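Malonate decarboxylase subunit alpha (Acinetobacter baumannii ATCC 17978, PDB 6MPR) probably acts as the acyl carrier protein transferase of the malonate decarboxylase complex, exchanging the carrier-bound acetyl group for malonyl so that decarboxylation can follow. Local coordinates at residues F229-R237 against C320-E328; L475-L484 against A495-V503. All coordinates share one frame; numbering follows the deposited sequence. Where two conformers were deposited one is given.

In the fold
The two contacts contrast a polar join between loops with apolar packing inside a layered domain. Contact 1 is partly buried and links loops that follow strands of two different sheets; its centre lies about 12 Å from the centre of the chain. There one carboxylate reaches across the gap, helped by water, with a small apolar patch beside it. Contact 2 is buried although its centre lies about 25 Å from the centre of the chain. It sets a hairpin of the mixed sheet against the helix that follows, chiefly through aliphatic side chains, with its polar atoms gathered at the turn. The contacts share no element, and their nearest atoms are about 16 Å apart.

Contact 1 (F229-R237 against C320-E328); sequences FYIEPLFTR and CFGTELGME
Glu324 reaches into the bend at Pro233-Thr236, and a single carboxylate oxygen collects two donors there. Phe235 N bonds to Glu324 OE2 at 2.8 Å, arriving from above the carboxylate plane, 44° out of it. Thr236 OG1 gives OE2 a second, very short bond, its side chain crossing the glutamate at about a right angle. CG of Glu324 is anti to the backbone N (chi1 176°), and a bend at chi2 (58°) turns the carboxylate toward these donors.

Glu324 OE1 accepts from Leu325 N of its own segment at 2.8 Å and from a water, which in turn accepts from Leu234 N. A second water ties Thr236 OG1 to Leu325 O. Beside this polar group, Leu325 splits its branches: CD1 meets Pro233 CD at 3.9 Å, while CD2 touches Ile231 CG2, the leucine and isoleucine side chains running past each other in opposite directions.

Glu324 and Leu325 begin a type II turn closed by Met327 N on Glu324 O, with Gly326 at its third position. The contact joins the loop between strand 221-224 and helix 244-261 to the loop between strand 317-319 and helix 328-332; Phe321 rests on helix 350-359, and Arg237 on helix 272-287.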
loop_
_atom_site.group_PDB
_atom_site.type_symbol
_atom_site.label_atom_id
_atom_site.label_comp_id
_atom_site.label_asym_id
_atom_site.label_seq_id
_atom_site.Cartn_x
_atom_site.Cartn_y
_atom_site.Cartn_z
ATOM N N PHE A 229 -4.678 11.642 25.827
ATOM C CA PHE A 229 -5.509 11.241 24.696
ATOM C C PHE A 229 -6.239 9.932 24.978
ATOM O O PHE A 229 -5.721 9.027 25.645
ATOM C CB PHE A 229 -4.694 11.154 23.378
ATOM C CG PHE A 229 -3.645 10.047 23.320
ATOM C CD1 PHE A 229 -3.998 8.712 23.111
ATOM C CD2 PHE A 229 -2.295 10.365 23.371
ATOM C CE1 PHE A 229 -3.029 7.717 23.021
ATOM C CE2 PHE A 229 -1.317 9.388 23.290
ATOM C CZ PHE A 229 -1.682 8.044 23.110
ATOM N N TYR A 230 -7.486 9.880 24.514
ATOM C CA TYR A 230 -8.359 8.740 24.742
ATOM C C TYR A 230 -7.932 7.543 23.911
ATOM O O TYR A 230 -7.614 7.675 22.724
ATOM C CB TYR A 230 -9.789 9.119 24.376
ATOM C CG TYR A 230 -10.802 8.020 24.571
ATOM C CD1 TYR A 230 -11.359 7.796 25.815
ATOM C CD2 TYR A 230 -11.193 7.199 23.512
ATOM C CE1 TYR A 230 -12.289 6.793 26.015
ATOM C CE2 TYR A 230 -12.133 6.185 23.706
ATOM C CZ TYR A 230 -12.675 5.994 24.963
ATOM O OH TYR A 230 -13.604 5.004 25.192
ATOM N N ILE A 231 -7.956 6.364 24.529
ATOM C CA ILE A 231 -7.720 5.114 23.812
ATOM C C ILE A 231 -8.264 3.967 24.658
ATOM O O ILE A 231 -8.065 3.935 25.873
ATOM C CB ILE A 231 -6.220 4.933 23.481
ATOM C CG1 ILE A 231 -5.992 3.599 22.774
ATOM C CG2 ILE A 231 -5.341 5.059 24.724
ATOM C CD1 ILE A 231 -4.593 3.480 22.180
ATOM N N GLU A 232 -8.982 3.014 23.989
ATOM C CA GLU A 232 -9.594 1.806 24.553
ATOM C C GLU A 232 -8.786 0.565 24.219
ATOM O O GLU A 232 -8.108 0.516 23.195
ATOM C CB GLU A 232 -10.999 1.575 23.984
ATOM C CG GLU A 232 -11.982 2.660 24.120
ATOM C CD GLU A 232 -13.341 2.176 23.650
ATOM O OE1 GLU A 232 -13.955 1.359 24.368
ATOM O OE2 GLU A 232 -13.767 2.572 22.549
ATOM N N PRO A 233 -8.895 -0.506 25.030
ATOM C CA PRO A 233 -8.291 -1.785 24.645
ATOM C C PRO A 233 -9.152 -2.516 23.636
ATOM O O PRO A 233 -10.046 -3.283 24.012
ATOM C CB PRO A 233 -8.209 -2.556 25.975
ATOM C CG PRO A 233 -9.336 -2.007 26.785
ATOM C CD PRO A 233 -9.464 -0.549 26.390
ATOM N N LEU A 234 -8.887 -2.309 22.355
ATOM C CA LEU A 234 -9.701 -2.889 21.299
ATOM C C LEU A 234 -9.131 -4.188 20.740
ATOM O O LEU A 234 -9.787 -4.817 19.899
ATOM C CB LEU A 234 -9.869 -1.875 20.164
ATOM C CG LEU A 234 -10.520 -0.547 20.571
ATOM C CD1 LEU A 234 -10.493 0.425 19.400
ATOM C CD2 LEU A 234 -11.952 -0.767 21.067
ATOM N N PHE A 235 -7.943 -4.616 21.186
ATOM C CA PHE A 235 -7.272 -5.777 20.608
ATOM C C PHE A 235 -7.001 -6.841 21.660
ATOM O O PHE A 235 -6.069 -7.642 21.539
ATOM C CB PHE A 235 -6.003 -5.342 19.869
ATOM C CG PHE A 235 -6.321 -4.589 18.610
ATOM C CD1 PHE A 235 -6.568 -3.229 18.649
ATOM C CD2 PHE A 235 -6.494 -5.265 17.413
ATOM C CE1 PHE A 235 -6.910 -2.550 17.498
ATOM C CE2 PHE A 235 -6.853 -4.591 16.263
ATOM C CZ PHE A 235 -7.060 -3.228 16.309
ATOM N N THR A 236 -7.857 -6.871 22.679
ATOM C CA THR A 236 -7.788 -7.834 23.764
ATOM C C THR A 236 -9.084 -8.628 23.789
ATOM O O THR A 236 -10.177 -8.045 23.803
ATOM C CB THR A 236 -7.555 -7.127 25.108
ATOM O OG1 THR A 236 -6.367 -6.331 25.018
ATOM C CG2 THR A 236 -7.414 -8.138 26.241
ATOM N N ARG A 237 -8.970 -9.950 23.745
ATOM C CA ARG A 237 -10.111 -10.827 23.961
ATOM C C ARG A 237 -9.867 -11.623 25.231
ATOM O O ARG A 237 -8.808 -12.240 25.387
ATOM C CB ARG A 237 -10.338 -11.754 22.765
ATOM C CG ARG A 237 -10.869 -11.025 21.526
ATOM C CD ARG A 237 -12.274 -10.464 21.777
ATOM N NE ARG A 237 -12.771 -9.682 20.643
ATOM C CZ ARG A 237 -12.514 -8.390 20.467
ATOM N NH1 ARG A 237 -11.765 -7.747 21.355
ATOM N NH2 ARG A 237 -13.007 -7.741 19.415
ATOM N N CYS A 320 3.226 -4.041 13.911
ATOM C CA CYS A 320 1.983 -3.640 14.570
ATOM C C CYS A 320 1.349 -2.426 13.905
ATOM O O CYS A 320 2.047 -1.472 13.555
ATOM C CB CYS A 320 2.221 -3.282 16.041
ATOM S SG CYS A 320 2.822 -4.635 17.053
ATOM N N PHE A 321 0.004 -2.463 13.783
ATOM C CA PHE A 321 -0.758 -1.294 13.356
ATOM C C PHE A 321 -0.831 -0.234 14.450
ATOM O O PHE A 321 -0.916 0.962 14.149
ATOM C CB PHE A 321 -2.186 -1.695 12.983
ATOM C CG PHE A 321 -2.294 -2.928 12.135
ATOM C CD1 PHE A 321 -2.188 -2.850 10.756
ATOM C CD2 PHE A 321 -2.527 -4.159 12.722
ATOM C CE1 PHE A 321 -2.323 -3.985 9.971
ATOM C CE2 PHE A 321 -2.659 -5.304 11.948
ATOM C CZ PHE A 321 -2.545 -5.226 10.575
ATOM N N GLY A 322 -0.807 -0.664 15.709
ATOM C CA GLY A 322 -0.955 0.171 16.884
ATOM C C GLY A 322 -0.472 -0.592 18.098
ATOM O O GLY A 322 0.055 -1.698 17.985
ATOM N N THR A 323 -0.673 0.003 19.266
ATOM C CA THR A 323 -0.311 -0.622 20.531
ATOM C C THR A 323 -1.430 -1.551 21.001
ATOM O O THR A 323 -2.428 -1.776 20.310
ATOM C CB THR A 323 -0.042 0.449 21.594
ATOM O OG1 THR A 323 0.658 -0.138 22.687
ATOM C CG2 THR A 323 -1.365 1.042 22.126
ATOM N N GLU A 324 -1.262 -2.122 22.191
ATOM C CA GLU A 324 -2.420 -2.557 22.970
ATOM C C GLU A 324 -2.181 -2.166 24.418
ATOM O O GLU A 324 -1.064 -2.302 24.925
ATOM C CB GLU A 324 -2.718 -4.064 22.870
ATOM C CG GLU A 324 -3.875 -4.528 23.774
ATOM C CD GLU A 324 -5.216 -3.802 23.496
ATOM O OE1 GLU A 324 -5.269 -2.559 23.389
ATOM O OE2 GLU A 324 -6.241 -4.486 23.402
ATOM N N LEU A 325 -3.221 -1.635 25.061
ATOM C CA LEU A 325 -3.078 -1.149 26.426
ATOM C C LEU A 325 -2.675 -2.281 27.365
ATOM O O LEU A 325 -3.205 -3.396 27.296
ATOM C CB LEU A 325 -4.385 -0.517 26.908
ATOM C CG LEU A 325 -4.884 0.710 26.151
ATOM C CD1 LEU A 325 -6.062 1.268 26.914
ATOM C CD2 LEU A 325 -3.772 1.753 25.996
ATOM N N GLY A 326 -1.731 -1.980 28.254
ATOM C CA GLY A 326 -1.195 -2.977 29.158
ATOM C C GLY A 326 -0.090 -3.844 28.596
ATOM O O GLY A 326 0.530 -4.591 29.358
ATOM N N MET A 327 0.176 -3.785 27.283
ATOM C CA MET A 327 1.187 -4.627 26.661
ATOM C C MET A 327 2.501 -3.897 26.422
ATOM O O MET A 327 3.454 -4.511 25.932
ATOM C CB MET A 327 0.664 -5.181 25.323
ATOM C CG MET A 327 -0.404 -6.256 25.502
ATOM S SD MET A 327 0.281 -7.818 26.076
ATOM C CE MET A 327 1.051 -8.339 24.543
ATOM N N GLU A 328 2.582 -2.604 26.748
ATOM C CA GLU A 328 3.755 -1.833 26.347
ATOM C C GLU A 328 5.034 -2.357 26.997
ATOM O O GLU A 328 6.088 -2.408 26.350
ATOM C CB GLU A 328 3.545 -0.361 26.687
ATOM C CG GLU A 328 2.306 0.242 26.047
ATOM C CD GLU A 328 1.018 0.013 26.853
ATOM O OE1 GLU A 328 1.057 -0.651 27.922
ATOM O OE2 GLU A 328 -0.042 0.503 26.402
HETATM O O HOH W 1 -6.417 -0.734 21.617
HETATM O O HOH W 2 -5.314 -5.516 27.269
#

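Contact 2 (L475-L484 against A495-V503); sequences LLTEEGIAYL and AMIAAVAGV
Val500 sits under the hairpin 475-482 and receives the hydrogen bond between the segments: Thr477 OG1 donates to Val500 O at 2.7 Å, in the carbonyl plane and on a lone pair, with a C=O...donor angle of 140°. The hydroxyl is in place because chi1 of Thr477 (75°) sets OG1 between the backbone N and the carbonyl carbon. Thr477 OG1 also accepts from Glu479 N at 2.9 Å, forming an ST turn, so one hydroxyl ties the hairpin turn to the chain leaving helix 490-499.

Glu479 can be followed outward. Glu479 CB lies 3.6 Å from Val500 O, and Glu479 CG lies over both Val500 O, at 3.8 Å, and Gly502 N, at 3.9 Å. A bend at chi2 (-79°) then folds the chain over Gly502, whose CA is near OE1. Glu479 OE1 ends 2.6 Å from a water that also accepts from Gly502 N and lies near Ala499 O; OE2 has a long, weak ion pair with Arg534.

Farther along, the contact turns aliphatic. Leu475 CD2 touches both Val500 CG2, at 3.8 Å, and Ile497 CG2. Ala482 CB rests on Met496 CB, while Leu484 CD2 meets Ile497 CG1 at 3.8 Å, the two side chains crossing at about a right angle. The methyl CE of Met496 reaches Tyr483 O.

This is a β-hairpin with a two-residue turn, packed against helix 490-499; on the other side, Leu476 and Ile481 touch helix 244-261. The division of chemistry implies that dispersion and burial hold most of the face, whereas Thr477 OG1 gives Val500 O a donor and the water accepts from Gly502 N; together they probably help to hold the turn.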
loop_
_atom_site.group_PDB
_atom_site.type_symbol
_atom_site.label_atom_id
_atom_site.label_comp_id
_atom_site.label_asym_id
_atom_site.label_seq_id
_atom_site.Cartn_x
_atom_site.Cartn_y
_atom_site.Cartn_z
ATOM N N LEU A 475 -13.837 -20.867 3.304
ATOM C CA LEU A 475 -14.945 -20.597 4.223
ATOM C C LEU A 475 -14.897 -21.612 5.357
ATOM O O LEU A 475 -15.008 -22.815 5.110
ATOM C CB LEU A 475 -16.296 -20.676 3.508
ATOM C CG LEU A 475 -17.541 -20.435 4.367
ATOM C CD1 LEU A 475 -17.513 -19.034 5.009
ATOM C CD2 LEU A 475 -18.784 -20.598 3.525
ATOM N N LEU A 476 -14.766 -21.133 6.595
ATOM C CA LEU A 476 -14.613 -21.991 7.766
ATOM C C LEU A 476 -15.731 -21.692 8.756
ATOM O O LEU A 476 -15.836 -20.562 9.248
ATOM C CB LEU A 476 -13.246 -21.760 8.411
ATOM C CG LEU A 476 -13.042 -22.282 9.824
ATOM C CD1 LEU A 476 -13.291 -23.777 9.859
ATOM C CD2 LEU A 476 -11.633 -21.937 10.292
ATOM N N THR A 477 -16.560 -22.700 9.048
ATOM C CA THR A 477 -17.625 -22.588 10.044
ATOM C C THR A 477 -17.450 -23.683 11.086
ATOM O O THR A 477 -16.537 -24.513 10.999
ATOM C CB THR A 477 -19.026 -22.705 9.418
ATOM O OG1 THR A 477 -19.284 -24.080 9.092
ATOM C CG2 THR A 477 -19.153 -21.852 8.168
ATOM N N GLU A 478 -18.363 -23.715 12.063
ATOM C CA GLU A 478 -18.335 -24.811 13.023
ATOM C C GLU A 478 -18.700 -26.143 12.375
ATOM O O GLU A 478 -18.504 -27.194 12.995
ATOM C CB GLU A 478 -19.248 -24.491 14.219
ATOM C CG GLU A 478 -20.745 -24.735 14.019
ATOM C CD GLU A 478 -21.480 -23.574 13.373
ATOM O OE1 GLU A 478 -20.822 -22.663 12.816
ATOM O OE2 GLU A 478 -22.736 -23.578 13.417
ATOM N N GLU A 479 -19.171 -26.122 11.128
ATOM C CA GLU A 479 -19.465 -27.332 10.372
ATOM C C GLU A 479 -18.272 -27.879 9.598
ATOM O O GLU A 479 -18.229 -29.080 9.326
ATOM C CB GLU A 479 -20.616 -27.059 9.399
ATOM C CG GLU A 479 -21.922 -26.758 10.091
ATOM C CD GLU A 479 -22.593 -28.022 10.572
ATOM O OE1 GLU A 479 -23.297 -28.658 9.752
ATOM O OE2 GLU A 479 -22.395 -28.389 11.753
ATOM N N GLY A 480 -17.307 -27.049 9.227
ATOM C CA GLY A 480 -16.180 -27.520 8.450
ATOM C C GLY A 480 -15.643 -26.415 7.555
ATOM O O GLY A 480 -15.960 -25.250 7.741
ATOM N N ILE A 481 -14.813 -26.810 6.588
ATOM C CA ILE A 481 -14.164 -25.874 5.675
ATOM C C ILE A 481 -14.643 -26.167 4.261
ATOM O O ILE A 481 -14.636 -27.321 3.823
ATOM C CB ILE A 481 -12.627 -25.968 5.732
ATOM C CG1 ILE A 481 -12.101 -25.752 7.152
ATOM C CG2 ILE A 481 -11.990 -24.950 4.781
ATOM C CD1 ILE A 481 -10.629 -26.087 7.286
ATOM N N ALA A 482 -15.032 -25.119 3.540
ATOM C CA ALA A 482 -15.235 -25.199 2.101
ATOM C C ALA A 482 -14.008 -24.589 1.434
ATOM O O ALA A 482 -13.681 -23.420 1.682
ATOM C CB ALA A 482 -16.519 -24.472 1.680
ATOM N N TYR A 483 -13.308 -25.385 0.619
ATOM C CA TYR A 483 -12.110 -24.898 -0.076
ATOM C C TYR A 483 -12.524 -24.213 -1.379
ATOM O O TYR A 483 -12.315 -24.719 -2.482
ATOM C CB TYR A 483 -11.123 -26.033 -0.332
ATOM C CG TYR A 483 -10.498 -26.607 0.919
ATOM C CD1 TYR A 483 -9.544 -25.889 1.640
ATOM C CD2 TYR A 483 -10.845 -27.876 1.373
ATOM C CE1 TYR A 483 -8.966 -26.411 2.785
ATOM C CE2 TYR A 483 -10.267 -28.412 2.517
ATOM C CZ TYR A 483 -9.335 -27.669 3.222
ATOM O OH TYR A 483 -8.766 -28.203 4.355
ATOM N N LEU A 484 -13.082 -23.005 -1.216
ATOM C CA LEU A 484 -13.691 -22.285 -2.332
ATOM C C LEU A 484 -12.693 -21.979 -3.445
ATOM O O LEU A 484 -13.090 -21.865 -4.610
ATOM C CB LEU A 484 -14.333 -20.987 -1.830
ATOM C CG LEU A 484 -15.480 -21.063 -0.816
ATOM C CD1 LEU A 484 -15.974 -19.644 -0.490
ATOM C CD2 LEU A 484 -16.636 -21.960 -1.301
ATOM N N ALA A 495 -22.664 -24.798 -3.800
ATOM C CA ALA A 495 -22.919 -26.057 -3.104
ATOM C C ALA A 495 -21.926 -26.295 -1.968
ATOM O O ALA A 495 -22.261 -26.963 -0.980
ATOM C CB ALA A 495 -22.884 -27.223 -4.097
ATOM N N MET A 496 -20.706 -25.774 -2.087
ATOM C CA MET A 496 -19.725 -25.940 -1.013
ATOM C C MET A 496 -20.027 -25.013 0.159
ATOM O O MET A 496 -19.880 -25.404 1.321
ATOM C CB MET A 496 -18.319 -25.691 -1.549
ATOM C CG MET A 496 -17.925 -26.705 -2.617
ATOM S SD MET A 496 -16.610 -26.108 -3.682
ATOM C CE MET A 496 -15.273 -25.924 -2.492
ATOM N N ILE A 497 -20.458 -23.787 -0.128
ATOM C CA ILE A 497 -20.946 -22.924 0.939
ATOM C C ILE A 497 -22.102 -23.600 1.663
ATOM O O ILE A 497 -22.113 -23.709 2.894
ATOM C CB ILE A 497 -21.346 -21.550 0.371
ATOM C CG1 ILE A 497 -20.108 -20.835 -0.194
ATOM C CG2 ILE A 497 -22.044 -20.724 1.436
ATOM C CD1 ILE A 497 -20.425 -19.535 -0.925
ATOM N N ALA A 498 -23.075 -24.117 0.902
ATOM C CA ALA A 498 -24.244 -24.735 1.517
ATOM C C ALA A 498 -23.864 -25.900 2.426
ATOM O O ALA A 498 -24.522 -26.121 3.451
ATOM C CB ALA A 498 -25.221 -25.200 0.431
ATOM N N ALA A 499 -22.792 -26.634 2.088
ATOM C CA ALA A 499 -22.398 -27.810 2.866
ATOM C C ALA A 499 -21.919 -27.461 4.278
ATOM O O ALA A 499 -21.990 -28.309 5.178
ATOM C CB ALA A 499 -21.295 -28.573 2.131
ATOM N N VAL A 500 -21.406 -26.256 4.494
ATOM C CA VAL A 500 -20.904 -25.862 5.806
ATOM C C VAL A 500 -21.770 -24.770 6.433
ATOM O O VAL A 500 -21.361 -24.139 7.392
ATOM C CB VAL A 500 -19.425 -25.433 5.745
ATOM C CG1 VAL A 500 -18.573 -26.550 5.161
ATOM C CG2 VAL A 500 -19.254 -24.147 4.930
ATOM N N ALA A 501 -22.990 -24.569 5.942
ATOM C CA ALA A 501 -23.819 -23.479 6.428
ATOM C C ALA A 501 -24.853 -23.907 7.472
ATOM O O ALA A 501 -25.708 -23.097 7.838
ATOM C CB ALA A 501 -24.503 -22.782 5.250
ATOM N N GLY A 502 -24.789 -25.141 7.971
ATOM C CA GLY A 502 -25.654 -25.527 9.077
ATOM C C GLY A 502 -27.129 -25.490 8.708
ATOM O O GLY A 502 -27.527 -25.901 7.615
ATOM N N VAL A 503 -27.959 -25.007 9.631
ATOM C CA VAL A 503 -29.404 -24.971 9.403
ATOM C C VAL A 503 -29.892 -23.556 9.082
ATOM O O VAL A 503 -31.082 -23.267 9.233
ATOM C CB VAL A 503 -30.194 -25.586 10.573
ATOM C CG1 VAL A 503 -29.831 -27.054 10.756
ATOM C CG2 VAL A 503 -29.960 -24.814 11.864
HETATM O O HOH W 3 -23.572 -27.623 7.425
#